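Side-chain contact in angiotensin-converting enzyme (Anopheles gambiae, PDB 6S1Y), which probably cleaves short peptides as a zinc metallopeptidase of the angiotensin-converting enzyme family: residues His222-Tyr227 and Thr264-Glu269. Residues are numbered along the deposited sequence; the frame is centred on the assembly and turned at random.
Sequences HAYVRY and TTPFPE
Y224 reaches from helix 203-233 to T264 and P266, in the loop that leads to helix 276-281. The contact belongs to the largely helical fold of the angiotensin-converting enzyme family and joins a long helix to an irregular segment. Y224 carries the helix side of it. Its CG lies anti to the backbone N (chi1 -172°), beside the carbonyl carbon, which directs the ring toward the loop. One edge of the ring meets backbone: CE2 of Y224 is 3.6 Å from O of T264, which sits near the ring plane. This places a carbonyl oxygen against a ring C-H edge rather than over the pi face. T264 thus meets the tyrosine through its main chain, and its side chain comes no nearer than 4.9 Å to the helix segment. The phenol end meets the proline. OH of Y224 lies 3.4 Å from CA of P266 and 3.8 Å from CB of the same residue. CG of P266 is also close, 3.9 Å from OH of Y224. The two side chains meet at a slant, with CG of P266 oblique to the tyrosine ring. L583, E586 and N587 of helix 577-590 touch Y224, and W582 of that helix touches P266. OG1 of T264 hydrogen-bonds to O of I260 and to OH of Y422, and OG1 of T265 to OD1 of N419. The bonds to Y422 and N419 tie the loop to helix 414-429. The apolar contact is a van der Waals one, CE2 of Y224 to CG of P266 at 4.2 Å.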
loop_
_atom_site.group_PDB
_atom_site.type_symbol
_atom_site.label_atom_id
_atom_site.label_comp_id
_atom_site.label_asym_id
_atom_site.label_seq_id
_atom_site.Cartn_x
_atom_site.Cartn_y
_atom_site.Cartn_z
ATOM N N HIS A 222 8.363 -3.117 -19.055
ATOM C CA HIS A 222 8.050 -1.805 -19.599
ATOM C C HIS A 222 8.177 -1.775 -21.112
ATOM O O HIS A 222 7.333 -1.197 -21.803
ATOM C CB HIS A 222 8.993 -0.779 -18.974
ATOM C CG HIS A 222 8.882 0.589 -19.555
ATOM N ND1 HIS A 222 9.352 0.900 -20.809
ATOM C CD2 HIS A 222 8.357 1.728 -19.050
ATOM C CE1 HIS A 222 9.100 2.168 -21.062
ATOM N NE2 HIS A 222 8.504 2.695 -20.008
ATOM N N ALA A 223 9.230 -2.383 -21.651
ATOM C CA ALA A 223 9.446 -2.323 -23.098
ATOM C C ALA A 223 8.384 -3.113 -23.853
ATOM O O ALA A 223 7.947 -2.710 -24.932
ATOM C CB ALA A 223 10.836 -2.844 -23.431
ATOM N N TYR A 224 7.960 -4.251 -23.310
ATOM C CA TYR A 224 6.917 -5.029 -23.978
ATOM C C TYR A 224 5.580 -4.301 -23.937
ATOM O O TYR A 224 4.894 -4.183 -24.954
ATOM C CB TYR A 224 6.806 -6.408 -23.339
ATOM C CG TYR A 224 5.869 -7.328 -24.102
ATOM C CD1 TYR A 224 6.320 -8.019 -25.210
ATOM C CD2 TYR A 224 4.530 -7.451 -23.748
ATOM C CE1 TYR A 224 5.480 -8.832 -25.941
ATOM C CE2 TYR A 224 3.667 -8.296 -24.465
ATOM C CZ TYR A 224 4.148 -8.978 -25.561
ATOM O OH TYR A 224 3.327 -9.792 -26.284
ATOM N N VAL A 225 5.206 -3.773 -22.775
ATOM C CA VAL A 225 3.943 -3.040 -22.663
ATOM C C VAL A 225 3.923 -1.877 -23.641
ATOM O O VAL A 225 2.942 -1.667 -24.367
ATOM C CB VAL A 225 3.725 -2.559 -21.213
ATOM C CG1 VAL A 225 2.507 -1.648 -21.099
ATOM C CG2 VAL A 225 3.571 -3.755 -20.286
ATOM N N ARG A 226 5.001 -1.100 -23.687
ATOM C CA ARG A 226 5.054 0.029 -24.605
ATOM C C ARG A 226 4.901 -0.426 -26.052
ATOM O O ARG A 226 4.181 0.203 -26.837
ATOM C CB ARG A 226 6.356 0.796 -24.405
ATOM C CG ARG A 226 6.647 1.901 -25.437
ATOM C CD ARG A 226 7.881 2.716 -25.064
ATOM N NE ARG A 226 9.113 1.943 -25.110
ATOM C CZ ARG A 226 10.301 2.410 -24.712
ATOM N NH1 ARG A 226 10.393 3.637 -24.251
ATOM N NH2 ARG A 226 11.388 1.640 -24.777
ATOM N N TYR A 227 5.560 -1.522 -26.425
ATOM C CA TYR A 227 5.415 -2.032 -27.780
ATOM C C TYR A 227 3.959 -2.373 -28.089
ATOM O O TYR A 227 3.445 -2.024 -29.161
ATOM C CB TYR A 227 6.325 -3.245 -27.960
ATOM C CG TYR A 227 6.101 -3.974 -29.256
ATOM C CD1 TYR A 227 5.145 -4.992 -29.362
ATOM C CD2 TYR A 227 6.849 -3.664 -30.366
ATOM C CE1 TYR A 227 4.938 -5.653 -30.563
ATOM C CE2 TYR A 227 6.669 -4.314 -31.556
ATOM C CZ TYR A 227 5.719 -5.295 -31.656
ATOM O OH TYR A 227 5.569 -5.896 -32.860
ATOM N N THR A 264 -3.087 -6.168 -23.507
ATOM C CA THR A 264 -1.732 -6.224 -24.032
ATOM C C THR A 264 -1.069 -7.589 -23.873
ATOM O O THR A 264 0.144 -7.694 -24.033
ATOM C CB THR A 264 -0.864 -5.157 -23.363
ATOM O OG1 THR A 264 -0.808 -5.406 -21.947
ATOM C CG2 THR A 264 -1.422 -3.767 -23.615
ATOM N N THR A 265 -1.844 -8.648 -23.641
ATOM C CA THR A 265 -1.265 -9.914 -23.235
ATOM C C THR A 265 -0.582 -10.612 -24.408
ATOM O O THR A 265 -0.958 -10.428 -25.575
ATOM C CB THR A 265 -2.342 -10.825 -22.628
ATOM O OG1 THR A 265 -1.725 -11.904 -21.906
ATOM C CG2 THR A 265 -3.273 -11.429 -23.696
ATOM N N PRO A 266 0.417 -11.439 -24.129
ATOM C CA PRO A 266 1.124 -12.118 -25.231
ATOM C C PRO A 266 0.241 -12.998 -26.101
ATOM O O PRO A 266 0.443 -13.046 -27.322
ATOM C CB PRO A 266 2.188 -12.935 -24.493
ATOM C CG PRO A 266 2.495 -12.138 -23.281
ATOM C CD PRO A 266 1.129 -11.577 -22.847
ATOM N N PHE A 267 -0.724 -13.710 -25.520
ATOM C CA PHE A 267 -1.479 -14.746 -26.229
ATOM C C PHE A 267 -2.955 -14.513 -25.944
ATOM O O PHE A 267 -3.581 -15.234 -25.149
ATOM C CB PHE A 267 -0.987 -16.137 -25.826
ATOM C CG PHE A 267 0.478 -16.356 -26.158
ATOM C CD1 PHE A 267 0.878 -16.472 -27.473
ATOM C CD2 PHE A 267 1.432 -16.396 -25.172
ATOM C CE1 PHE A 267 2.215 -16.629 -27.808
ATOM C CE2 PHE A 267 2.775 -16.555 -25.481
ATOM C CZ PHE A 267 3.168 -16.678 -26.807
ATOM N N PRO A 268 -3.543 -13.497 -26.580
ATOM C CA PRO A 268 -4.917 -13.114 -26.248
ATOM C C PRO A 268 -5.957 -14.161 -26.593
ATOM O O PRO A 268 -7.059 -14.104 -26.027
ATOM C CB PRO A 268 -5.140 -11.827 -27.069
ATOM C CG PRO A 268 -4.059 -11.816 -28.116
ATOM C CD PRO A 268 -2.895 -12.549 -27.504
ATOM N N GLU A 269 -5.667 -15.115 -27.471
ATOM C CA GLU A 269 -6.633 -16.172 -27.742
ATOM C C GLU A 269 -6.311 -17.454 -26.985
ATOM O O GLU A 269 -6.855 -18.504 -27.315
ATOM C CB GLU A 269 -6.726 -16.422 -29.244
ATOM C CG GLU A 269 -7.231 -15.198 -30.022
ATOM C CD GLU A 269 -8.384 -14.468 -29.302
ATOM O OE1 GLU A 269 -9.360 -15.141 -28.926
ATOM O OE2 GLU A 269 -8.293 -13.223 -29.086
#